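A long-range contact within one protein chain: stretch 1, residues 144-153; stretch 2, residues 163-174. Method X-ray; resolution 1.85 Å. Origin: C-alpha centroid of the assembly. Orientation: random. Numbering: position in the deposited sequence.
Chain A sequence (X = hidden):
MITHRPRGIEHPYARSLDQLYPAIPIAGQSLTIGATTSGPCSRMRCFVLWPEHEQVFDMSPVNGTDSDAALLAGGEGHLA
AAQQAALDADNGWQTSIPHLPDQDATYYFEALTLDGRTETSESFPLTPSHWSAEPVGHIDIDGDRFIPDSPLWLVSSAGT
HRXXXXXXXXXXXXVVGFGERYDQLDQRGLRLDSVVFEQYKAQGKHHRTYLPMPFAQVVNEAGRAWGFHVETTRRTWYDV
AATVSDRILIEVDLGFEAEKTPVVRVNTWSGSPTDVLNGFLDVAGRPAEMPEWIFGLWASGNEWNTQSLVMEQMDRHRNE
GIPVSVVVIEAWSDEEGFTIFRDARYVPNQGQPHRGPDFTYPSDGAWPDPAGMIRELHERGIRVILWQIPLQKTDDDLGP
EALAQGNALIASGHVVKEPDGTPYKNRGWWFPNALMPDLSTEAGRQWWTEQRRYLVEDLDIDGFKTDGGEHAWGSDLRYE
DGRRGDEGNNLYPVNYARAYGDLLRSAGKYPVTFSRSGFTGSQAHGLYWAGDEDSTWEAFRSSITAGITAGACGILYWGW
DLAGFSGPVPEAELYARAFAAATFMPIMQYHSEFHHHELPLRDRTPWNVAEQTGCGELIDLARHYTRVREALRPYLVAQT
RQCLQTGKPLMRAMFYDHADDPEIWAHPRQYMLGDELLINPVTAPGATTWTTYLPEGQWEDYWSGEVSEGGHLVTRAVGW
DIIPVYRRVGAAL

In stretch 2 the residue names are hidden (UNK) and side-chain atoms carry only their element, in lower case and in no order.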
ATOM      1  N   ASP A 144       7.207  20.106  23.561  1.00 42.13           N
ATOM      2  CA  ASP A 144       6.601  20.122  24.906  1.00 42.02           C
ATOM      3  C   ASP A 144       5.564  19.027  25.192  1.00 37.70           C
ATOM      4  O   ASP A 144       5.012  19.008  26.290  1.00 37.69           O
ATOM      5  CB  ASP A 144       6.001  21.527  25.222  1.00 45.73           C
ATOM      6  CG  ASP A 144       4.876  21.958  24.247  1.00 47.98           C
ATOM      7  OD1 ASP A 144       4.177  21.107  23.668  1.00 49.95           O
ATOM      8  OD2 ASP A 144       4.680  23.181  24.063  1.00 51.89           O
ATOM      9  N   ARG A 145       5.289  18.129  24.239  1.00 33.45           N
ATOM     10  CA  ARG A 145       4.278  17.076  24.468  1.00 31.26           C
ATOM     11  C   ARG A 145       4.821  15.734  24.964  1.00 28.98           C
ATOM     12  O   ARG A 145       4.058  14.915  25.456  1.00 27.34           O
ATOM     13  CB  ARG A 145       3.413  16.871  23.221  1.00 30.46           C
ATOM     14  CG  ARG A 145       2.660  18.123  22.757  1.00 30.60           C
ATOM     15  CD  ARG A 145       1.848  18.800  23.858  1.00 31.04           C
ATOM     16  NE  ARG A 145       1.001  19.875  23.317  1.00 31.40           N
ATOM     17  CZ  ARG A 145      -0.210  19.721  22.776  1.00 30.71           C
ATOM     18  NH1 ARG A 145      -0.795  18.524  22.722  1.00 29.43           N
ATOM     19  NH2 ARG A 145      -0.857  20.797  22.300  1.00 30.93           N
ATOM     20  N   PHE A 146       6.124  15.510  24.847  1.00 28.16           N
ATOM     21  CA  PHE A 146       6.750  14.281  25.367  1.00 27.12           C
ATOM     22  C   PHE A 146       6.580  14.215  26.874  1.00 27.39           C
ATOM     23  O   PHE A 146       6.868  15.187  27.551  1.00 27.69           O
ATOM     24  CB  PHE A 146       8.240  14.297  25.033  1.00 27.37           C
ATOM     25  CG  PHE A 146       9.016  13.104  25.550  1.00 27.25           C
ATOM     26  CD1 PHE A 146       8.670  11.815  25.177  1.00 27.34           C
ATOM     27  CD2 PHE A 146      10.136  13.279  26.364  1.00 28.48           C
ATOM     28  CE1 PHE A 146       9.405  10.719  25.616  1.00 27.40           C
ATOM     29  CE2 PHE A 146      10.877  12.185  26.799  1.00 28.46           C
ATOM     30  CZ  PHE A 146      10.503  10.908  26.436  1.00 27.72           C
ATOM     31  N   ILE A 147       6.124  13.075  27.384  1.00 26.83           N
ATOM     32  CA  ILE A 147       5.996  12.825  28.811  1.00 27.39           C
ATOM     33  C   ILE A 147       7.308  12.184  29.284  1.00 27.91           C
ATOM     34  O   ILE A 147       7.551  10.999  29.013  1.00 26.98           O
ATOM     35  CB  ILE A 147       4.820  11.859  29.093  1.00 27.53           C
ATOM     36  CG1 ILE A 147       3.490  12.396  28.501  1.00 27.52           C
ATOM     37  CG2 ILE A 147       4.692  11.563  30.576  1.00 28.11           C
ATOM     38  CD1 ILE A 147       3.027  13.734  29.046  1.00 28.25           C
ATOM     39  N   PRO A 148       8.174  12.961  29.963  1.00 29.20           N
ATOM     40  CA  PRO A 148       9.541  12.466  30.201  1.00 30.15           C
ATOM     41  C   PRO A 148       9.687  11.197  31.052  1.00 30.42           C
ATOM     42  O   PRO A 148      10.650  10.469  30.859  1.00 30.61           O
ATOM     43  CB  PRO A 148      10.269  13.658  30.838  1.00 30.87           C
ATOM     44  CG  PRO A 148       9.214  14.594  31.300  1.00 31.26           C
ATOM     45  CD  PRO A 148       7.960  14.311  30.530  1.00 30.07           C
ATOM     46  N   ASP A 149       8.762  10.915  31.964  1.00 31.61           N
ATOM     47  CA  ASP A 149       8.841   9.647  32.736  1.00 33.11           C
ATOM     48  C   ASP A 149       8.126   8.448  32.053  1.00 31.72           C
ATOM     49  O   ASP A 149       8.045   7.359  32.629  1.00 30.74           O
ATOM     50  CB  ASP A 149       8.359   9.834  34.189  1.00 35.62           C
ATOM     51  CG  ASP A 149       6.839  10.043  34.306  1.00 38.37           C
ATOM     52  OD1 ASP A 149       6.114  10.087  33.275  1.00 41.17           O
ATOM     53  OD2 ASP A 149       6.355  10.164  35.454  1.00 42.35           O
ATOM     54  N   SER A 150       7.633   8.647  30.832  1.00 29.51           N
ATOM     55  CA  SER A 150       6.865   7.613  30.128  1.00 28.52           C
ATOM     56  C   SER A 150       7.672   6.450  29.514  1.00 27.76           C
ATOM     57  O   SER A 150       7.144   5.357  29.423  1.00 28.29           O
ATOM     58  CB  SER A 150       5.959   8.270  29.072  1.00 27.65           C
ATOM     59  OG  SER A 150       6.686   8.731  27.936  1.00 26.54           O
ATOM     60  N   PRO A 151       8.949   6.649  29.124  1.00 27.84           N
ATOM     61  CA  PRO A 151       9.629   5.531  28.444  1.00 27.64           C
ATOM     62  C   PRO A 151       9.742   4.214  29.223  1.00 28.48           C
ATOM     63  O   PRO A 151      10.207   4.194  30.360  1.00 29.48           O
ATOM     64  CB  PRO A 151      11.023   6.088  28.133  1.00 28.11           C
ATOM     65  CG  PRO A 151      10.837   7.559  28.070  1.00 27.93           C
ATOM     66  CD  PRO A 151       9.792   7.863  29.116  1.00 28.46           C
ATOM     67  N   LEU A 152       9.282   3.130  28.619  1.00 27.84           N
ATOM     68  CA  LEU A 152       9.500   1.771  29.123  1.00 28.17           C
ATOM     69  C   LEU A 152      10.195   0.928  28.047  1.00 27.09           C
ATOM     70  O   LEU A 152       9.762   0.924  26.889  1.00 26.41           O
ATOM     71  CB  LEU A 152       8.167   1.136  29.490  1.00 29.00           C
ATOM     72  CG  LEU A 152       7.462   1.667  30.748  1.00 30.60           C
ATOM     73  CD1 LEU A 152       6.049   1.102  30.839  1.00 30.90           C
ATOM     74  CD2 LEU A 152       8.256   1.330  31.993  1.00 31.41           C
ATOM     75  N   TRP A 153      11.235   0.191  28.439  1.00 26.49           N
ATOM     76  CA  TRP A 153      12.110  -0.541  27.492  1.00 25.91           C
ATOM     77  C   TRP A 153      11.923  -2.029  27.721  1.00 25.91           C
ATOM     78  O   TRP A 153      11.990  -2.479  28.866  1.00 26.08           O
ATOM     79  CB  TRP A 153      13.577  -0.134  27.704  1.00 26.14           C
ATOM     80  CG  TRP A 153      13.797   1.349  27.579  1.00 25.93           C
ATOM     81  CD1 TRP A 153      13.696   2.279  28.569  1.00 26.29           C
ATOM     82  CD2 TRP A 153      14.133   2.063  26.384  1.00 25.67           C
ATOM     83  NE1 TRP A 153      13.953   3.543  28.066  1.00 26.23           N
ATOM     84  CE2 TRP A 153      14.235   3.433  26.728  1.00 25.73           C
ATOM     85  CE3 TRP A 153      14.398   1.672  25.056  1.00 25.11           C
ATOM     86  CZ2 TRP A 153      14.553   4.425  25.786  1.00 25.64           C
ATOM     87  CZ3 TRP A 153      14.711   2.651  24.121  1.00 25.36           C
ATOM     88  CH2 TRP A 153      14.790   4.027  24.496  1.00 25.21           C
ATOM     89  N   UNK A 163      10.427  -0.284  22.620  1.00 24.46           N
ATOM     90  CA  UNK A 163      10.271   0.785  23.599  1.00 24.71           C
ATOM     91  C   UNK A 163       8.872   1.331  23.465  1.00 24.13           C
ATOM     92  O   UNK A 163       8.327   1.362  22.367  1.00 22.86           O
ATOM     93  c   UNK A 163      11.231   2.956  24.500  1.00 25.74           C
ATOM     94  c   UNK A 163      11.330   1.892  23.409  1.00 25.00           C
ATOM     95  c   UNK A 163      11.247   2.539  22.024  1.00 24.88           C
ATOM     96  N   UNK A 164       8.287   1.754  24.573  1.00 24.31           N
ATOM     97  CA  UNK A 164       7.083   2.558  24.475  1.00 25.17           C
ATOM     98  C   UNK A 164       7.189   3.838  25.277  1.00 24.45           C
ATOM     99  O   UNK A 164       7.908   3.917  26.275  1.00 23.95           O
ATOM    100  c   UNK A 164       5.726   1.220  26.189  1.00 28.07           C
ATOM    101  c   UNK A 164       4.738   0.053  26.241  1.00 29.36           C
ATOM    102  n   UNK A 164       3.664  -1.544  27.838  1.00 31.42           N
ATOM    103  c   UNK A 164       4.679  -0.479  27.667  1.00 30.84           C
ATOM    104  c   UNK A 164       5.816   1.766  24.804  1.00 26.48           C
ATOM    105  N   UNK A 165       6.491   4.849  24.796  1.00 23.88           N
ATOM    106  CA  UNK A 165       6.499   6.169  25.420  1.00 23.94           C
ATOM    107  C   UNK A 165       5.226   6.911  25.016  1.00 23.47           C
ATOM    108  O   UNK A 165       4.453   6.407  24.195  1.00 23.22           O
ATOM    109  c   UNK A 165       7.427   8.433  23.083  1.00 24.16           C
ATOM    110  c   UNK A 165       7.544   8.726  21.731  1.00 24.49           C
ATOM    111  c   UNK A 165       8.541   6.337  22.740  1.00 24.58           C
ATOM    112  c   UNK A 165       7.927   7.243  23.603  1.00 24.11           C
ATOM    113  c   UNK A 165       8.173   7.823  20.880  1.00 24.40           C
ATOM    114  c   UNK A 165       7.785   6.937  25.057  1.00 23.99           C
ATOM    115  c   UNK A 165       8.670   6.629  21.383  1.00 24.65           C
ATOM    116  N   UNK A 166       4.997   8.073  25.614  1.00 23.08           N
ATOM    117  CA  UNK A 166       3.747   8.800  25.421  1.00 22.67           C
ATOM    118  C   UNK A 166       3.956  10.256  25.090  1.00 23.24           C
ATOM    119  O   UNK A 166       4.954  10.880  25.499  1.00 23.73           O
ATOM    120  c   UNK A 166       2.861   8.673  26.644  1.00 22.69           C
ATOM    121  N   UNK A 167       2.990  10.786  24.340  1.00 23.34           N
ATOM    122  CA  UNK A 167       2.864  12.208  24.076  1.00 23.55           C
ATOM    123  C   UNK A 167       1.509  12.710  24.570  1.00 24.04           C
ATOM    124  O   UNK A 167       0.476  12.021  24.445  1.00 23.21           O
ATOM    125  c   UNK A 167       5.453  12.370  22.370  1.00 23.86           C
ATOM    126  c   UNK A 167       4.131  11.881  21.816  1.00 23.33           C
ATOM    127  c   UNK A 167       2.963  12.488  22.580  1.00 23.54           C
ATOM    128  c   UNK A 167       3.988  12.281  20.357  1.00 23.70           C
ATOM    129  N   UNK A 168       1.502  13.939  25.091  1.00 25.10           N
ATOM    130  CA  UNK A 168       0.281  14.562  25.571  1.00 25.91           C
ATOM    131  C   UNK A 168      -0.576  15.112  24.409  1.00 25.15           C
ATOM    132  O   UNK A 168      -0.050  15.754  23.507  1.00 25.14           O
ATOM    133  n   UNK A 168       0.638  18.285  27.983  1.00 33.64           N
ATOM    134  c   UNK A 168       0.115  19.388  27.437  1.00 35.57           C
ATOM    135  n   UNK A 168      -1.213  19.562  27.307  1.00 36.40           N
ATOM    136  n   UNK A 168       0.936  20.353  27.035  1.00 37.01           N
ATOM    137  c   UNK A 168      -0.119  17.142  28.463  1.00 32.25           C
ATOM    138  c   UNK A 168       0.640  15.690  26.540  1.00 27.94           C
ATOM    139  c   UNK A 168      -0.556  16.273  27.286  1.00 29.98           C
ATOM    140  N   UNK A 169      -1.886  14.884  24.465  1.00 25.08           N
ATOM    141  CA  UNK A 169      -2.850  15.472  23.520  1.00 25.41           C
ATOM    142  C   UNK A 169      -3.905  16.199  24.336  1.00 25.82           C
ATOM    143  O   UNK A 169      -4.257  15.750  25.421  1.00 25.78           O
ATOM    144  c   UNK A 169      -4.444  15.001  21.571  1.00 26.30           C
ATOM    145  c   UNK A 169      -4.772  14.067  20.404  1.00 26.01           C
ATOM    146  c   UNK A 169      -4.174  13.276  23.336  1.00 26.04           C
ATOM    147  c   UNK A 169      -3.467  14.400  22.572  1.00 25.60           C
ATOM    148  N   UNK A 170      -4.369  17.333  23.815  1.00 26.15           N
ATOM    149  CA  UNK A 170      -5.358  18.187  24.488  1.00 28.20           C
ATOM    150  C   UNK A 170      -6.776  17.935  23.961  1.00 28.03           C
ATOM    151  O   UNK A 170      -6.969  17.339  22.898  1.00 26.14           O
ATOM    152  o   UNK A 170      -2.221  21.695  25.813  1.00 34.78           O
ATOM    153  c   UNK A 170      -4.957  19.666  24.360  1.00 29.66           C
ATOM    154  o   UNK A 170      -3.831  22.234  24.447  1.00 34.92           O
ATOM    155  c   UNK A 170      -3.198  21.390  25.093  1.00 32.91           C
ATOM    156  c   UNK A 170      -3.608  19.927  25.026  1.00 30.90           C
ATOM    157  N   UNK A 171      -7.756  18.356  24.749  1.00 28.67           N
ATOM    158  CA  UNK A 171      -9.158  17.963  24.572  1.00 29.28           C
ATOM    159  C   UNK A 171      -9.799  18.296  23.240  1.00 29.50           C
ATOM    160  O   UNK A 171     -10.661  17.554  22.763  1.00 29.46           O
ATOM    161  N   UNK A 172      -9.364  19.383  22.618  1.00 29.23           N
ATOM    162  CA  UNK A 172      -9.905  19.769  21.313  1.00 30.00           C
ATOM    163  C   UNK A 172      -9.022  19.371  20.125  1.00 27.89           C
ATOM    164  O   UNK A 172      -9.240  19.870  19.012  1.00 28.18           O
ATOM    165  c   UNK A 172     -10.150  21.270  21.273  1.00 31.89           C
ATOM    166  c   UNK A 172      -8.858  22.082  21.317  1.00 33.41           C
ATOM    167  o   UNK A 172      -7.863  21.634  21.969  1.00 34.06           O
ATOM    168  o   UNK A 172      -8.869  23.176  20.706  1.00 34.66           O
ATOM    169  N   UNK A 173      -8.044  18.487  20.340  1.00 26.21           N
ATOM    170  CA  UNK A 173      -7.105  18.132  19.269  1.00 24.83           C
ATOM    171  C   UNK A 173      -7.556  16.912  18.469  1.00 24.21           C
ATOM    172  O   UNK A 173      -8.130  15.972  19.024  1.00 24.51           O
ATOM    173  c   UNK A 173      -5.032  19.289  20.089  1.00 25.55           C
ATOM    174  c   UNK A 173      -5.694  17.945  19.822  1.00 25.00           C
ATOM    175  o   UNK A 173      -3.292  18.252  21.401  1.00 25.79           O
ATOM    176  c   UNK A 173      -3.646  19.228  20.696  1.00 26.47           C
ATOM    177  o   UNK A 173      -2.898  20.219  20.512  1.00 27.45           O
ATOM    178  N   UNK A 174      -7.251  16.949  17.173  1.00 23.41           N
ATOM    179  CA  UNK A 174      -7.556  15.912  16.200  1.00 22.75           C
ATOM    180  C   UNK A 174      -6.248  15.415  15.597  1.00 22.57           C
ATOM    181  O   UNK A 174      -5.288  16.194  15.447  1.00 22.96           O
ATOM    182  c   UNK A 174     -11.738  17.269  16.294  1.00 25.12           C
ATOM    183  c   UNK A 174      -9.889  18.411  16.018  1.00 24.62           C
ATOM    184  n   UNK A 174     -10.817  16.443  15.831  1.00 24.76           N
ATOM    185  n   UNK A 174     -11.195  18.465  16.428  1.00 25.12           N
ATOM    186  c   UNK A 174      -9.651  17.143  15.617  1.00 23.89           C
ATOM    187  c   UNK A 174      -8.417  16.495  15.108  1.00 23.15           C
TER

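Position 163 carries three carbons, one bearing the other two, and one of these lies over the face of the Trp-153 six-membered ring; the side chain branches at CB: Val-163. Its CG2 is 3.4 Å from the centroid of that Trp-153 ring; a compact methyl suits such CH-pi packing.

Position 164 has four carbons in a row ending in nitrogen, and the chain touches Leu-152: this is Lys-164. Its backbone pairs with Leu-152 in antiparallel fashion, Leu-152 N to Lys-164 O at 2.8 Å and Lys-164 N to Leu-152 O at 2.9 Å. Both side chains lie on the same face of the sheet, where the aliphatic part of the lysine meets leucine (Lys-164 CE to Leu-152 CD1, 3.8 Å). The chain is extended, chi2 to chi4 all t, and the residue is partly exposed, which suits a long side chain with a charged end.

At 165 one carbon leads to a six-carbon ring without oxygen, touching Phe-146 and Ser-150: Phe-165. This buried ring meets the edge of Phe-146 (Phe-165 CD2 to Phe-146 CE1, 3.9 Å), while Phe-165 CB lies 4.3 Å from Pro-151 CG.

A lone carbon at 166, near Ile-147 and Ser-150, identifies Ala-166. Its CB packs 4.2 Å from Ile-147 CG1, and the backbone is held at both ends: Ala-166 N donates to Ser-150 OG (2.9 Å), and Ala-166 O accepts from Ile-147 N (3.1 Å).

Position 167 shows four carbons forked at the second, one touching Phe-146, hence Leu-167. Its CD2 reaches the Phe-146 ring edge, 4.3 Å from Phe-146 CD1, an apolar contact fitting a buried site.

Three carbons, a nitrogen, and a carbon carrying two more nitrogens, lying against Arg-145, make 168 Arg-168. Its N donates to Arg-145 O (2.8 Å), and the two guanidinium groups stack, centres 4.7 Å apart, despite their like charge.

Position 169 has four carbons forked at the first, one arm two carbons long: Ile-169. Its CB points away from stretch 1, into buried surroundings.

At position 170, three carbons, the third carrying two oxygens and lying over a face of the Arg-145 guanidinium, give Glu-170. Its OE2 bonds Arg-168 NH2 (2.8 Å) and forms a long salt bridge with Arg-145 NH2 (3.9 Å), offsetting the paired positive charges.

Position 171 lacks side-chain atoms: Gly-171, within a type I turn and out of reach of stretch 1. Two carbons and two oxygens at 172 make Asp-172, also out of reach.

At 173, three carbons end in two oxygens that meet Arg-145: Glu-173. Its carboxylate grips Arg-145 with two hydrogen bonds, Arg-145 NH1 to Glu-173 OE1 and Arg-145 NH2 to Glu-173 OE2, each 2.8 Å.

Position 174 has one carbon and a five-membered ring of three carbons and two nitrogens, remote from stretch 1: His-174.

The contact thus joins backbone pairing and apolar packing to a charged cluster centred on Arg-145. Between the pairings, the Ile-147 to Ser-150 turn loops outward; Ser-150 OG braces it by donating to Ile-147 O (2.7 Å) and ties it to the strand by accepting from Ala-166 N.

Stretch 2, residues 163-174: VKFALRIEGDEH
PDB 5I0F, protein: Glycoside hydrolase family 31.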